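Local coordinates for Serine/threonine-protein kinase-like protein ACR4 (Arabidopsis thaliana, PDB 7A0J) that acts as a plant membrane receptor kinase that, paired with the CLE40 peptide, controls formative cell divisions in the root meristem, here represented by its extracellular beta-propeller domain, at residues I117-N129 with N133-A145. Residues are numbered along the deposited sequence; the frame is centred on the assembly and turned at random.
Sequences IISSSLVDCWGYN and NFVFDKQLHSLSA
Asn133 ND2 donates to Asp124 OD1 over 2.7 Å, reaching the carboxylate from above its plane, with the amide turned nearly at right angles to it (89°). The other oxygen, Asp124 OD2, is bonded to Tyr91 OH, so the carboxylate is gripped by two residues. This non-hydrogen-bonded pair lies near the turn end of an antiparallel hairpin, the outer two strands of one four-stranded propeller blade. Next to it Val123 and Phe134 form a hydrogen-bonded pair, in which Val123 N meets Phe134 O at 3.0 Å with an almost straight N-H (170°). On their face, opposite Asp124 and Asn133, the Phe134 ring turns its edge to Cys125 SG, 3.8 Å from Phe134 CE2, a sulfur-aromatic contact with a cystine whose other half is Cys102. Val123 CG2, set anti to the carbonyl carbon, lies in the plane of the Phe136 ring and touches its edge at CE2. On the Asp124-Asn133 face, Leu122 CD2 lies 4.0 Å from Val135 CG1.

At Ser121 the strand turns a corner, and its partner changes. Phe136 N still bonds to Ser121 O, while Ser121 OG returns a bond to Phe136 O. One residue earlier, Ser120 N donates to Leu140 O, and Leu140 N to Ser120 O (2.8 Å), in the next blade. Ser120 OG accepts from Leu122 N, closing an ST turn, and is also hydrogen-bonded to Arg105 O. Gln139, bent at chi2 (-66°), curls back so that Ser119 OG meets a lone pair of Gln139 OE1 at 2.8 Å. The example illustrates how a strand hands its pairing from its hairpin partner, 133-136, to the start of 139-145: two backbone bonds and the Ser119 hydroxyl link the blades, whereas the Ser120 and Ser121 hydroxyls bind within their own.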
# COMPACT_ATOMS: atom_id res chain seq x y z
N ILE A 117 18.02 10.56 2.70
CA ILE A 117 17.08 10.78 1.55
C ILE A 117 15.82 9.93 1.76
O ILE A 117 15.78 8.80 1.23
CB ILE A 117 17.77 10.47 0.21
N ILE A 118 14.85 10.46 2.52
CA ILE A 118 13.55 9.79 2.84
C ILE A 118 12.42 10.48 2.05
O ILE A 118 11.36 9.83 1.88
CB ILE A 118 13.30 9.81 4.36
CG1 ILE A 118 14.36 9.01 5.12
CG2 ILE A 118 11.89 9.33 4.70
CD1 ILE A 118 14.45 9.35 6.59
N SER A 119 12.62 11.71 1.59
CA SER A 119 11.59 12.55 0.93
C SER A 119 12.01 12.92 -0.49
O SER A 119 13.19 12.71 -0.84
CB SER A 119 11.29 13.78 1.75
OG SER A 119 12.40 14.68 1.75
N SER A 120 11.06 13.46 -1.27
CA SER A 120 11.26 13.98 -2.65
C SER A 120 10.02 14.78 -3.08
O SER A 120 8.94 14.58 -2.49
CB SER A 120 11.55 12.87 -3.62
OG SER A 120 11.61 13.36 -4.95
N SER A 121 10.20 15.64 -4.09
CA SER A 121 9.14 16.47 -4.73
C SER A 121 8.81 15.93 -6.13
O SER A 121 7.98 16.56 -6.82
CB SER A 121 9.57 17.92 -4.76
OG SER A 121 10.01 18.29 -6.05
N LEU A 122 9.44 14.82 -6.52
CA LEU A 122 9.33 14.20 -7.87
C LEU A 122 8.60 12.86 -7.75
O LEU A 122 9.13 11.95 -7.07
CB LEU A 122 10.74 14.01 -8.44
CG LEU A 122 11.65 15.24 -8.41
CD1 LEU A 122 13.08 14.87 -8.79
CD2 LEU A 122 11.12 16.34 -9.32
N VAL A 123 7.43 12.74 -8.39
CA VAL A 123 6.57 11.52 -8.36
C VAL A 123 6.23 11.12 -9.80
O VAL A 123 5.56 11.92 -10.49
CB VAL A 123 5.30 11.74 -7.52
CG1 VAL A 123 4.36 10.55 -7.60
CG2 VAL A 123 5.64 12.06 -6.07
N ASP A 124 6.68 9.94 -10.22
CA ASP A 124 6.36 9.32 -11.54
C ASP A 124 5.27 8.27 -11.34
O ASP A 124 5.42 7.42 -10.43
CB ASP A 124 7.60 8.67 -12.16
CG ASP A 124 8.75 9.64 -12.37
OD1 ASP A 124 8.49 10.74 -12.89
OD2 ASP A 124 9.89 9.29 -12.00
N CYS A 125 4.20 8.33 -12.14
CA CYS A 125 3.07 7.37 -12.12
C CYS A 125 2.91 6.74 -13.51
O CYS A 125 3.16 7.44 -14.50
CB CYS A 125 1.79 8.04 -11.64
SG CYS A 125 1.95 8.78 -9.99
N TRP A 126 2.52 5.46 -13.54
CA TRP A 126 2.27 4.66 -14.78
C TRP A 126 0.89 4.01 -14.68
O TRP A 126 0.54 3.53 -13.58
CB TRP A 126 3.35 3.59 -14.96
CG TRP A 126 4.75 4.11 -15.00
CD1 TRP A 126 5.47 4.46 -16.11
CD2 TRP A 126 5.63 4.32 -13.88
NE1 TRP A 126 6.72 4.88 -15.76
CE2 TRP A 126 6.85 4.81 -14.40
CE3 TRP A 126 5.50 4.16 -12.50
CZ2 TRP A 126 7.93 5.12 -13.58
CZ3 TRP A 126 6.57 4.47 -11.69
CH2 TRP A 126 7.77 4.94 -12.22
N GLY A 127 0.14 3.97 -15.79
CA GLY A 127 -1.08 3.16 -15.93
C GLY A 127 -2.20 3.89 -16.65
O GLY A 127 -1.90 4.86 -17.37
N TYR A 128 -3.43 3.41 -16.47
CA TYR A 128 -4.67 3.93 -17.11
C TYR A 128 -4.92 5.38 -16.67
O TYR A 128 -5.23 5.60 -15.48
CB TYR A 128 -5.87 3.04 -16.75
N ASN A 129 -4.76 6.32 -17.61
CA ASN A 129 -5.08 7.76 -17.45
C ASN A 129 -4.27 8.36 -16.29
O ASN A 129 -4.81 9.26 -15.61
CB ASN A 129 -6.59 7.97 -17.24
N ASN A 133 4.52 12.64 -15.08
CA ASN A 133 5.74 13.02 -14.30
C ASN A 133 5.42 14.28 -13.49
O ASN A 133 5.54 15.39 -14.06
CB ASN A 133 6.95 13.22 -15.21
CG ASN A 133 7.28 12.00 -16.04
OD1 ASN A 133 7.34 12.07 -17.27
ND2 ASN A 133 7.49 10.87 -15.39
N PHE A 134 5.00 14.11 -12.23
CA PHE A 134 4.59 15.21 -11.32
C PHE A 134 5.84 15.82 -10.66
O PHE A 134 6.72 15.06 -10.22
CB PHE A 134 3.62 14.71 -10.26
CG PHE A 134 2.33 14.12 -10.79
CD1 PHE A 134 1.29 14.94 -11.19
CD2 PHE A 134 2.17 12.75 -10.89
CE1 PHE A 134 0.11 14.40 -11.67
CE2 PHE A 134 0.98 12.21 -11.37
CZ PHE A 134 -0.04 13.04 -11.77
N VAL A 135 5.88 17.16 -10.59
CA VAL A 135 6.91 17.95 -9.85
C VAL A 135 6.17 18.88 -8.88
O VAL A 135 5.69 19.94 -9.32
CB VAL A 135 7.82 18.74 -10.81
CG1 VAL A 135 8.90 19.52 -10.07
CG2 VAL A 135 8.46 17.84 -11.86
N PHE A 136 6.07 18.47 -7.61
CA PHE A 136 5.36 19.20 -6.53
C PHE A 136 6.32 20.19 -5.85
O PHE A 136 7.54 20.07 -6.06
CB PHE A 136 4.75 18.22 -5.53
CG PHE A 136 3.80 17.21 -6.13
CD1 PHE A 136 2.64 17.63 -6.78
CD2 PHE A 136 4.05 15.85 -6.06
CE1 PHE A 136 1.77 16.71 -7.34
CE2 PHE A 136 3.18 14.93 -6.61
CZ PHE A 136 2.04 15.36 -7.25
N ASP A 137 5.77 21.11 -5.06
CA ASP A 137 6.50 22.25 -4.43
C ASP A 137 6.83 21.92 -2.97
O ASP A 137 7.30 22.83 -2.25
CB ASP A 137 5.70 23.55 -4.54
CG ASP A 137 4.29 23.48 -3.98
OD1 ASP A 137 3.99 22.51 -3.25
OD2 ASP A 137 3.49 24.39 -4.29
N LYS A 138 6.61 20.67 -2.53
CA LYS A 138 6.88 20.19 -1.15
C LYS A 138 7.65 18.86 -1.20
O LYS A 138 7.52 18.13 -2.21
CB LYS A 138 5.57 19.97 -0.38
CG LYS A 138 4.80 21.23 -0.01
CD LYS A 138 3.66 20.98 0.95
CE LYS A 138 2.65 19.96 0.45
NZ LYS A 138 2.07 20.35 -0.85
N GLN A 139 8.41 18.57 -0.14
CA GLN A 139 9.03 17.24 0.11
C GLN A 139 7.93 16.28 0.60
O GLN A 139 7.21 16.65 1.55
CB GLN A 139 10.16 17.37 1.13
CG GLN A 139 11.35 18.18 0.63
CD GLN A 139 12.06 17.51 -0.52
OE1 GLN A 139 12.33 16.31 -0.49
NE2 GLN A 139 12.39 18.28 -1.54
N LEU A 140 7.79 15.12 -0.05
CA LEU A 140 6.73 14.12 0.23
C LEU A 140 7.36 12.78 0.62
O LEU A 140 8.48 12.49 0.16
CB LEU A 140 5.84 13.95 -1.01
CG LEU A 140 5.13 15.21 -1.50
CD1 LEU A 140 4.47 14.96 -2.85
CD2 LEU A 140 4.11 15.71 -0.49
N HIS A 141 6.64 12.00 1.44
CA HIS A 141 6.94 10.57 1.75
C HIS A 141 5.62 9.84 2.02
O HIS A 141 4.56 10.49 1.93
CB HIS A 141 7.93 10.47 2.92
CG HIS A 141 7.40 10.99 4.21
ND1 HIS A 141 6.84 10.16 5.16
CD2 HIS A 141 7.34 12.24 4.72
CE1 HIS A 141 6.46 10.88 6.20
NE2 HIS A 141 6.76 12.16 5.96
N SER A 142 5.70 8.55 2.35
CA SER A 142 4.54 7.68 2.71
C SER A 142 3.48 7.72 1.61
O SER A 142 2.31 8.01 1.91
CB SER A 142 3.97 8.09 4.05
OG SER A 142 4.98 8.05 5.06
N LEU A 143 3.88 7.44 0.36
CA LEU A 143 2.96 7.27 -0.80
C LEU A 143 1.90 6.22 -0.45
O LEU A 143 2.26 5.20 0.17
CB LEU A 143 3.76 6.86 -2.04
CG LEU A 143 4.09 7.98 -3.03
CD1 LEU A 143 4.87 9.10 -2.36
CD2 LEU A 143 4.86 7.43 -4.22
N SER A 144 0.64 6.47 -0.83
CA SER A 144 -0.50 5.54 -0.65
C SER A 144 -1.49 5.74 -1.80
O SER A 144 -1.89 6.90 -2.04
CB SER A 144 -1.15 5.72 0.69
OG SER A 144 -1.76 4.51 1.12
N ALA A 145 -1.87 4.65 -2.48
CA ALA A 145 -2.65 4.65 -3.73
C ALA A 145 -4.11 4.29 -3.45
O ALA A 145 -4.35 3.30 -2.74
CB ALA A 145 -2.03 3.69 -4.72